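Local coordinates for DspB (Aggregatibacter actinomycetemcomitans, PDB 1YHT), which hydrolyses terminal beta-linked N-acetylhexosamine residues as a family 20 glycoside hydrolase and probably thereby helps release bacterial cells from biofilms, at residues E110-L115 and K212-N217; N223-I228 and P260-K265; V269-Y272 and Y276-I279. One frame throughout, in Å; residues are numbered along the deposited sequence.

Interaction 1 (E110-L115 and K212-N217)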
loop_
_atom_site.group_PDB
_atom_site.type_symbol
_atom_site.label_atom_id
_atom_site.label_comp_id
_atom_site.label_asym_id
_atom_site.label_seq_id
_atom_site.Cartn_x
_atom_site.Cartn_y
_atom_site.Cartn_z
ATOM N N GLU A 110 -13.454 -5.520 2.707
ATOM C CA GLU A 110 -12.231 -6.005 3.307
ATOM C C GLU A 110 -11.220 -4.881 3.537
ATOM O O GLU A 110 -11.022 -4.017 2.687
ATOM C CB GLU A 110 -11.569 -7.038 2.389
ATOM C CG GLU A 110 -10.387 -7.738 3.051
ATOM C CD GLU A 110 -9.540 -8.576 2.129
ATOM O OE1 GLU A 110 -9.757 -8.617 0.909
ATOM O OE2 GLU A 110 -8.634 -9.211 2.675
ATOM N N LEU A 111 -10.607 -4.881 4.708
ATOM C CA LEU A 111 -9.508 -3.954 5.043
ATOM C C LEU A 111 -8.193 -4.706 4.867
ATOM O O LEU A 111 -7.999 -5.764 5.457
ATOM C CB LEU A 111 -9.660 -3.482 6.467
ATOM C CG LEU A 111 -10.993 -2.739 6.771
ATOM C CD1 LEU A 111 -11.057 -2.195 8.229
ATOM C CD2 LEU A 111 -11.174 -1.585 5.808
ATOM N N ILE A 112 -7.300 -4.173 4.046
ATOM C CA ILE A 112 -6.016 -4.781 3.845
ATOM C C ILE A 112 -4.966 -3.822 4.423
ATOM O O ILE A 112 -4.617 -2.829 3.794
ATOM C CB ILE A 112 -5.740 -5.118 2.370
ATOM C CG1 ILE A 112 -6.891 -5.961 1.805
ATOM C CG2 ILE A 112 -4.328 -5.736 2.197
ATOM C CD1 ILE A 112 -6.848 -6.260 0.291
ATOM N N PRO A 113 -4.437 -4.138 5.614
ATOM C CA PRO A 113 -3.354 -3.275 6.121
ATOM C C PRO A 113 -2.069 -3.478 5.330
ATOM O O PRO A 113 -1.797 -4.600 4.908
ATOM C CB PRO A 113 -3.197 -3.715 7.589
ATOM C CG PRO A 113 -3.482 -5.237 7.541
ATOM C CD PRO A 113 -4.727 -5.257 6.548
ATOM N N GLU A 114 -1.281 -2.402 5.166
ATOM C CA GLU A 114 0.044 -2.451 4.569
ATOM C C GLU A 114 1.060 -1.942 5.548
ATOM O O GLU A 114 1.084 -0.740 5.876
ATOM C CB GLU A 114 0.182 -1.645 3.244
ATOM C CG GLU A 114 1.555 -1.845 2.590
ATOM C CD GLU A 114 1.851 -1.013 1.354
ATOM O OE1 GLU A 114 0.934 -0.405 0.758
ATOM O OE2 GLU A 114 3.064 -0.945 1.006
ATOM N N LEU A 115 1.939 -2.851 5.975
ATOM C CA LEU A 115 3.085 -2.496 6.787
ATOM C C LEU A 115 4.288 -2.599 5.862
ATOM O O LEU A 115 4.794 -3.670 5.630
ATOM C CB LEU A 115 3.185 -3.454 7.991
ATOM C CG LEU A 115 4.156 -3.071 9.103
ATOM C CD1 LEU A 115 3.663 -1.839 9.837
ATOM C CD2 LEU A 115 4.372 -4.249 10.055
ATOM N N LYS A 212 -3.508 -14.388 3.785
ATOM C CA LYS A 212 -2.803 -14.289 2.527
ATOM C C LYS A 212 -1.959 -13.023 2.483
ATOM O O LYS A 212 -2.199 -12.059 3.213
ATOM C CB LYS A 212 -3.785 -14.316 1.368
ATOM C CG LYS A 212 -4.495 -15.639 1.249
ATOM C CD LYS A 212 -5.762 -15.408 0.462
ATOM C CE LYS A 212 -6.500 -16.631 0.162
ATOM N NZ LYS A 212 -7.805 -16.269 -0.460
ATOM N N THR A 213 -0.943 -13.063 1.638
ATOM C CA THR A 213 0.035 -11.998 1.491
ATOM C C THR A 213 -0.191 -11.233 0.180
ATOM O O THR A 213 -0.388 -11.821 -0.888
ATOM C CB THR A 213 1.482 -12.633 1.493
ATOM O OG1 THR A 213 1.667 -13.436 2.668
ATOM C CG2 THR A 213 2.569 -11.589 1.373
ATOM N N ARG A 214 -0.164 -9.915 0.289
ATOM C CA ARG A 214 -0.065 -9.021 -0.851
ATOM C C ARG A 214 1.307 -8.337 -0.824
ATOM O O ARG A 214 1.900 -8.071 0.242
ATOM C CB ARG A 214 -1.227 -8.010 -0.880
ATOM C CG ARG A 214 -2.560 -8.649 -1.177
ATOM C CD ARG A 214 -3.050 -8.443 -2.628
ATOM N NE ARG A 214 -4.202 -9.300 -2.907
ATOM C CZ ARG A 214 -5.490 -8.960 -2.795
ATOM N NH1 ARG A 214 -5.858 -7.715 -2.490
ATOM N NH2 ARG A 214 -6.435 -9.888 -2.997
ATOM N N MET A 215 1.821 -8.073 -2.022
ATOM C CA MET A 215 3.136 -7.480 -2.183
ATOM C C MET A 215 3.285 -6.691 -3.477
ATOM O O MET A 215 2.772 -7.108 -4.496
ATOM C CB MET A 215 4.173 -8.620 -2.162
ATOM C CG MET A 215 5.540 -8.131 -2.012
ATOM S SD MET A 215 6.715 -9.545 -1.963
ATOM C CE MET A 215 6.742 -9.907 -3.685
ATOM N N TRP A 216 4.021 -5.561 -3.429
ATOM C CA TRP A 216 4.334 -4.753 -4.599
ATOM C C TRP A 216 5.246 -5.578 -5.548
ATOM O O TRP A 216 5.955 -6.482 -5.090
ATOM C CB TRP A 216 5.010 -3.416 -4.195
ATOM C CG TRP A 216 4.163 -2.471 -3.381
ATOM C CD1 TRP A 216 4.391 -2.054 -2.107
ATOM C CD2 TRP A 216 2.952 -1.827 -3.801
ATOM N NE1 TRP A 216 3.401 -1.176 -1.707
ATOM C CE2 TRP A 216 2.509 -1.024 -2.725
ATOM C CE3 TRP A 216 2.245 -1.789 -5.012
ATOM C CZ2 TRP A 216 1.366 -0.226 -2.800
ATOM C CZ3 TRP A 216 1.141 -1.010 -5.102
ATOM C CH2 TRP A 216 0.687 -0.228 -3.982
ATOM N N ASN A 217 5.215 -5.298 -6.855
ATOM C CA ASN A 217 6.000 -6.142 -7.810
ATOM C C ASN A 217 7.503 -5.883 -7.912
ATOM O O ASN A 217 8.179 -6.588 -8.616
ATOM C CB ASN A 217 5.416 -6.072 -9.220
ATOM C CG ASN A 217 5.539 -4.713 -9.825
ATOM O OD1 ASN A 217 4.816 -3.800 -9.451
ATOM N ND2 ASN A 217 6.483 -4.551 -10.758
HETATM O O HOH W 1 -8.668 -8.625 -1.757
#
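In the interior of the TIM barrel of this family 20 glycoside hydrolase, Glu114 of segment 110-115, on strand 110-117, meets Trp216 of segment 212-217. The two strands are not paired; strand 177-181 lies between them, and the nearest CA atoms, of Glu114 and Arg214, are 8.5 Å apart. The contact is therefore made by side chains that meet inside the barrel, over strand 177-181. Trp216 NE1 donates a hydrogen bond to Glu114 OE2 at 2.7 Å, with an N-H...O angle of 146°. The indole nitrogen comes from above the carboxylate plane, and the two flat groups stand 60° apart. The glutamate gets there because CG is anti to the backbone N (chi1 -174°) and the chain beyond stays extended. Its other oxygen, OE1, lies 3.6 Å from Trp216 CZ2, and its hydrogen bonds go to His51 and His53. The carboxylate is thus gripped at both oxygens, which should fix its rotation. Further toward the start of the strands, Ile112 CD1 sits 3.3 Å from Arg214 NH1, the two side chains crossing at about a right angle. Arg214 bends at chi2, and its NE forms a salt bridge with Glu233. A water links the arginine to Glu110: it accepts from Arg214 NH2 at 2.8 Å and donates to Glu110 OE1 at 2.9 Å. Glu110 OE2 is held by His177 and the backbone N of Gln176. Side chains from next-but-one strands thus meet inside a parallel (beta/alpha)8 barrel, with Glu114 and Trp216 beside the probable substrate pocket toward the C-terminal ends of the strands.

Interaction 2 (N223-I228 and P260-K265)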
loop_
_atom_site.group_PDB
_atom_site.type_symbol
_atom_site.label_atom_id
_atom_site.label_comp_id
_atom_site.label_asym_id
_atom_site.label_seq_id
_atom_site.Cartn_x
_atom_site.Cartn_y
_atom_site.Cartn_z
ATOM N N ASN A 223 15.654 -13.536 -12.578
ATOM C CA ASN A 223 16.677 -14.375 -11.956
ATOM C C ASN A 223 16.218 -15.177 -10.780
ATOM O O ASN A 223 16.782 -16.244 -10.529
ATOM C CB ASN A 223 17.862 -13.540 -11.440
ATOM C CG ASN A 223 18.818 -13.177 -12.519
ATOM O OD1 ASN A 223 18.696 -13.649 -13.658
ATOM N ND2 ASN A 223 19.764 -12.303 -12.191
ATOM N N THR A 224 15.217 -14.669 -10.059
ATOM C CA THR A 224 14.851 -15.206 -8.731
ATOM C C THR A 224 13.341 -15.410 -8.474
ATOM O O THR A 224 12.977 -16.026 -7.503
ATOM C CB THR A 224 15.377 -14.278 -7.622
ATOM O OG1 THR A 224 14.809 -12.968 -7.753
ATOM C CG2 THR A 224 16.919 -14.172 -7.613
ATOM N N PHE A 225 12.461 -14.864 -9.307
ATOM C CA PHE A 225 11.039 -14.854 -8.930
ATOM C C PHE A 225 10.416 -16.220 -8.754
ATOM O O PHE A 225 9.470 -16.354 -8.029
ATOM C CB PHE A 225 10.178 -13.977 -9.848
ATOM C CG PHE A 225 9.723 -14.650 -11.092
ATOM C CD1 PHE A 225 8.361 -14.877 -11.311
ATOM C CD2 PHE A 225 10.638 -15.039 -12.068
ATOM C CE1 PHE A 225 7.914 -15.482 -12.500
ATOM C CE2 PHE A 225 10.204 -15.643 -13.260
ATOM C CZ PHE A 225 8.841 -15.863 -13.475
ATOM N N GLU A 226 10.956 -17.236 -9.414
ATOM C CA GLU A 226 10.449 -18.566 -9.293
ATOM C C GLU A 226 10.717 -19.155 -7.912
ATOM O O GLU A 226 10.142 -20.177 -7.608
ATOM C CB GLU A 226 11.027 -19.460 -10.391
ATOM C CG GLU A 226 10.760 -18.934 -11.807
ATOM C CD GLU A 226 11.537 -19.659 -12.889
ATOM O OE1 GLU A 226 12.769 -19.433 -13.047
ATOM O OE2 GLU A 226 10.899 -20.484 -13.560
ATOM N N GLN A 227 11.531 -18.495 -7.071
ATOM C CA GLN A 227 11.763 -18.915 -5.667
ATOM C C GLN A 227 10.719 -18.355 -4.676
ATOM O O GLN A 227 10.663 -18.739 -3.531
ATOM C CB GLN A 227 13.146 -18.428 -5.208
ATOM C CG GLN A 227 14.313 -18.995 -6.014
ATOM C CD GLN A 227 15.608 -18.225 -5.824
ATOM O OE1 GLN A 227 15.970 -17.893 -4.712
ATOM N NE2 GLN A 227 16.292 -17.911 -6.923
ATOM N N ILE A 228 9.893 -17.437 -5.146
ATOM C CA ILE A 228 8.882 -16.759 -4.318
ATOM C C ILE A 228 7.733 -17.705 -4.108
ATOM O O ILE A 228 7.378 -18.440 -5.026
ATOM C CB ILE A 228 8.396 -15.438 -5.074
ATOM C CG1 ILE A 228 9.367 -14.320 -4.791
ATOM C CG2 ILE A 228 6.999 -15.017 -4.697
ATOM C CD1 ILE A 228 9.140 -13.648 -3.417
ATOM N N PRO A 260 2.321 -10.085 -17.617
ATOM C CA PRO A 260 1.965 -11.333 -18.263
ATOM C C PRO A 260 2.841 -12.508 -17.844
ATOM O O PRO A 260 2.356 -13.615 -17.747
ATOM C CB PRO A 260 2.135 -11.018 -19.754
ATOM C CG PRO A 260 1.900 -9.483 -19.827
ATOM C CD PRO A 260 2.621 -9.025 -18.597
ATOM N N GLU A 261 4.124 -12.263 -17.633
ATOM C CA GLU A 261 5.028 -13.319 -17.179
ATOM C C GLU A 261 4.606 -13.914 -15.847
ATOM O O GLU A 261 4.675 -15.132 -15.646
ATOM C CB GLU A 261 6.454 -12.826 -17.158
ATOM C CG GLU A 261 7.063 -12.838 -18.542
ATOM C CD GLU A 261 8.260 -11.936 -18.692
ATOM O OE1 GLU A 261 8.604 -11.132 -17.801
ATOM O OE2 GLU A 261 8.898 -12.033 -19.758
ATOM N N LEU A 262 4.103 -13.060 -14.956
ATOM C CA LEU A 262 3.585 -13.489 -13.671
ATOM C C LEU A 262 2.325 -14.314 -13.845
ATOM O O LEU A 262 2.173 -15.356 -13.215
ATOM C CB LEU A 262 3.312 -12.274 -12.781
ATOM C CG LEU A 262 4.580 -11.561 -12.236
ATOM C CD1 LEU A 262 4.214 -10.275 -11.505
ATOM C CD2 LEU A 262 5.390 -12.444 -11.341
ATOM N N LEU A 263 1.436 -13.843 -14.725
ATOM C CA LEU A 263 0.175 -14.563 -15.009
ATOM C C LEU A 263 0.452 -15.947 -15.569
ATOM O O LEU A 263 -0.182 -16.930 -15.181
ATOM C CB LEU A 263 -0.661 -13.773 -16.005
ATOM C CG LEU A 263 -1.181 -12.413 -15.539
ATOM C CD1 LEU A 263 -1.991 -11.772 -16.628
ATOM C CD2 LEU A 263 -1.992 -12.521 -14.264
ATOM N N ALA A 264 1.441 -16.005 -16.463
ATOM C CA ALA A 264 1.845 -17.279 -17.081
ATOM C C ALA A 264 2.343 -18.279 -16.051
ATOM O O ALA A 264 2.093 -19.468 -16.214
ATOM C CB ALA A 264 2.868 -17.056 -18.108
ATOM N N LYS A 265 3.028 -17.798 -14.999
ATOM C CA LYS A 265 3.440 -18.639 -13.899
ATOM C C LYS A 265 2.350 -18.940 -12.875
ATOM O O LYS A 265 2.590 -19.668 -11.958
ATOM C CB LYS A 265 4.675 -18.074 -13.191
ATOM C CG LYS A 265 6.010 -18.520 -13.818
ATOM C CD LYS A 265 6.376 -19.977 -13.453
ATOM C CE LYS A 265 7.281 -19.996 -12.202
ATOM N NZ LYS A 265 7.379 -21.280 -11.444
#
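The Phe225 ring carries Glu226 CG over one face, 3.6 Å above the plane and offset toward the rim. Leu262 and Lys265, from the other segment, approach the ring obliquely. Leu262 CD2 reaches Phe225 CD1 at 3.8 Å and is slightly farther from CE1. Lys265 CG lies 3.8 Å from Phe225 CE1 and nearly as close to CZ. Both partners thus touch CE1. Phe225 has CG between its backbone N and carbonyl carbon (chi1 84°), and its CB points toward helix 259-264. Leu262 leaves its helix less directly, and it is the CD2 branch that makes the contact.

The segments belong to the outer layer of the TIM barrel. Residues 223-228 lie in the loop between strands 212-216 and 233-236, and residues 260-265 take in most of helix 259-264 and the residue after it. In the loop, residues 225-227 have helical backbone angles but lack regular helix bonding; Gln227 N bonds to Thr224 O, and Ile228 N to Phe225 O. The loop also packs on helix 192-208, where Thr224 and Ile228 both touch Ile196. Leu262 also rests on Val269 of the next strand, so the Phe225 contact continues inward to the barrel wall.

Nearer the solvent, Lys265 folds back with bends at chi2 and chi3. This lays its CE against Glu226 CG at 3.7 Å, the two chains crossing at about a right angle. The opposite charges probably attract each other only mildly, because Lys265 NZ and Glu226 OE2 stay 4.2 Å apart, beyond a salt bridge.

Interaction 3 (V269-Y272 and Y276-I279). With ACY (acetic acid), chain B.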
loop_
_atom_site.group_PDB
_atom_site.type_symbol
_atom_site.label_atom_id
_atom_site.label_comp_id
_atom_site.label_asym_id
_atom_site.label_seq_id
_atom_site.Cartn_x
_atom_site.Cartn_y
_atom_site.Cartn_z
ATOM N N VAL A 269 -2.457 -11.639 -9.611
ATOM C CA VAL A 269 -1.940 -10.308 -9.818
ATOM C C VAL A 269 -3.104 -9.313 -9.948
ATOM O O VAL A 269 -4.003 -9.497 -10.785
ATOM C CB VAL A 269 -1.058 -10.219 -11.066
ATOM C CG1 VAL A 269 -0.428 -8.828 -11.136
ATOM C CG2 VAL A 269 0.051 -11.341 -11.077
ATOM N N LEU A 270 -3.020 -8.232 -9.173
ATOM C CA LEU A 270 -3.917 -7.073 -9.305
ATOM C C LEU A 270 -3.179 -5.953 -10.009
ATOM O O LEU A 270 -1.999 -5.701 -9.729
ATOM C CB LEU A 270 -4.420 -6.569 -7.937
ATOM C CG LEU A 270 -5.396 -7.464 -7.184
ATOM C CD1 LEU A 270 -4.659 -8.677 -6.545
ATOM C CD2 LEU A 270 -6.149 -6.676 -6.116
ATOM N N ASN A 271 -3.895 -5.280 -10.899
ATOM C CA ASN A 271 -3.337 -4.254 -11.713
ATOM C C ASN A 271 -3.484 -2.907 -11.004
ATOM O O ASN A 271 -4.575 -2.409 -10.807
ATOM C CB ASN A 271 -4.063 -4.251 -13.074
ATOM C CG ASN A 271 -3.452 -3.274 -14.082
ATOM O OD1 ASN A 271 -2.510 -2.549 -13.768
ATOM N ND2 ASN A 271 -3.982 -3.277 -15.323
ATOM N N TYR A 272 -2.366 -2.327 -10.634
ATOM C CA TYR A 272 -2.338 -1.040 -9.959
ATOM C C TYR A 272 -1.781 0.057 -10.886
ATOM O O TYR A 272 -1.459 1.144 -10.414
ATOM C CB TYR A 272 -1.501 -1.145 -8.706
ATOM C CG TYR A 272 -2.233 -1.591 -7.433
ATOM C CD1 TYR A 272 -2.925 -2.791 -7.379
ATOM C CD2 TYR A 272 -2.186 -0.820 -6.268
ATOM C CE1 TYR A 272 -3.551 -3.223 -6.196
ATOM C CE2 TYR A 272 -2.787 -1.269 -5.083
ATOM C CZ TYR A 272 -3.483 -2.470 -5.053
ATOM O OH TYR A 272 -4.090 -2.968 -3.872
ATOM N N TYR A 276 -2.723 5.169 -15.074
ATOM C CA TYR A 276 -4.178 5.419 -14.991
ATOM C C TYR A 276 -4.770 5.393 -13.574
ATOM O O TYR A 276 -5.842 5.958 -13.320
ATOM C CB TYR A 276 -4.933 4.372 -15.809
ATOM C CG TYR A 276 -4.818 4.596 -17.285
ATOM C CD1 TYR A 276 -5.467 5.686 -17.879
ATOM C CD2 TYR A 276 -4.036 3.754 -18.091
ATOM C CE1 TYR A 276 -5.369 5.914 -19.223
ATOM C CE2 TYR A 276 -3.959 3.969 -19.477
ATOM C CZ TYR A 276 -4.617 5.053 -20.022
ATOM O OH TYR A 276 -4.541 5.319 -21.368
ATOM N N LEU A 277 -4.092 4.680 -12.690
ATOM C CA LEU A 277 -4.667 4.299 -11.422
ATOM C C LEU A 277 -4.005 4.907 -10.203
ATOM O O LEU A 277 -4.469 4.658 -9.099
ATOM C CB LEU A 277 -4.731 2.775 -11.309
ATOM C CG LEU A 277 -5.397 2.029 -12.463
ATOM C CD1 LEU A 277 -5.351 0.564 -12.228
ATOM C CD2 LEU A 277 -6.841 2.439 -12.735
ATOM N N TYR A 278 -2.960 5.700 -10.387
ATOM C CA TYR A 278 -2.412 6.539 -9.300
ATOM C C TYR A 278 -2.948 7.943 -9.479
ATOM O O TYR A 278 -2.968 8.463 -10.598
ATOM C CB TYR A 278 -0.890 6.633 -9.359
ATOM C CG TYR A 278 -0.135 5.482 -8.750
ATOM C CD1 TYR A 278 -0.728 4.225 -8.558
ATOM C CD2 TYR A 278 1.207 5.626 -8.422
ATOM C CE1 TYR A 278 -0.026 3.194 -8.016
ATOM C CE2 TYR A 278 1.922 4.564 -7.922
ATOM C CZ TYR A 278 1.307 3.371 -7.689
ATOM O OH TYR A 278 2.040 2.341 -7.099
ATOM N N ILE A 279 -3.391 8.532 -8.366
ATOM C CA ILE A 279 -3.630 9.965 -8.320
ATOM C C ILE A 279 -2.861 10.525 -7.120
ATOM O O ILE A 279 -2.844 9.916 -6.028
ATOM C CB ILE A 279 -5.178 10.329 -8.350
ATOM C CG1 ILE A 279 -5.357 11.845 -8.417
ATOM C CG2 ILE A 279 -5.908 9.753 -7.138
ATOM C CD1 ILE A 279 -6.726 12.271 -8.984
HETATM C C ACY B . 4.865 2.480 -5.004
HETATM O O ACY B . 4.394 3.114 -5.957
HETATM O OXT ACY B . 5.911 2.821 -4.391
HETATM C CH3 ACY B . 4.114 1.272 -4.556
#
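Leu277 sets CG anti to its carbonyl carbon (chi1 -52°) and runs straight on to CD1, which reaches the backbone of Asn271 and Tyr272. Tyr278 also puts CG beside its backbone N (chi1 -82°), bringing one side of its ring to Tyr272 O. This is the turn after strand 269-271 of the TIM barrel. The chain passes through the short helix 274-277 and leaves it at Tyr278, entering strand 278-279 beside strand 324-329.

Leu277 CD1 meets Asn271 O at 3.4 Å, and Leu277 CB lies 3.8 Å from Tyr272 O. The leucine thus packs along the peptide backbone where the strand ends. Tyr272 O also comes 3.5 Å from Tyr278 CE1, obliquely to the ring. The same carbonyl oxygen is therefore touched by two side chains of the returning segment.

The polar ends have partners outside the two segments. Asn271 OD1 accepts from Asn273 N, two residues on, as in an Asx turn. Its ND2 bonds the backbone oxygens of Leu304 and Val306, so both ends of the amide are held. Tyr272 OH is bonded to His51. Tyr278 packs edge-to-face with Trp330. An acetic acid molecule, probably from the crystallisation liquor, lies at the edge of the Tyr278 ring near its plane, and Tyr278 OH donates a hydrogen bond to ACY O at 2.7 Å.

The three contacts follow one another along the chain. Interactions 1 and 3 touch inside the barrel, with centres about 14 Å apart. Trp216 CZ3 lies 3.5 Å from Tyr272 CD2 and 4.0 Å from Tyr278 OH, and Arg214 NE packs 3.7 Å from Leu270 CD1. Trp216 and Tyr278 both border the bound acetic acid. Though it probably comes from the crystallisation liquor, its place is consistent with a substrate pocket at the C-terminal ends of the barrel strands. Interaction 2 lies outside the barrel wall; its centre is about 21 Å from the centre of the chain. It reaches interaction 3 through Leu262 CB, 3.8 Å from Val269 CG2, but does not touch interaction 1.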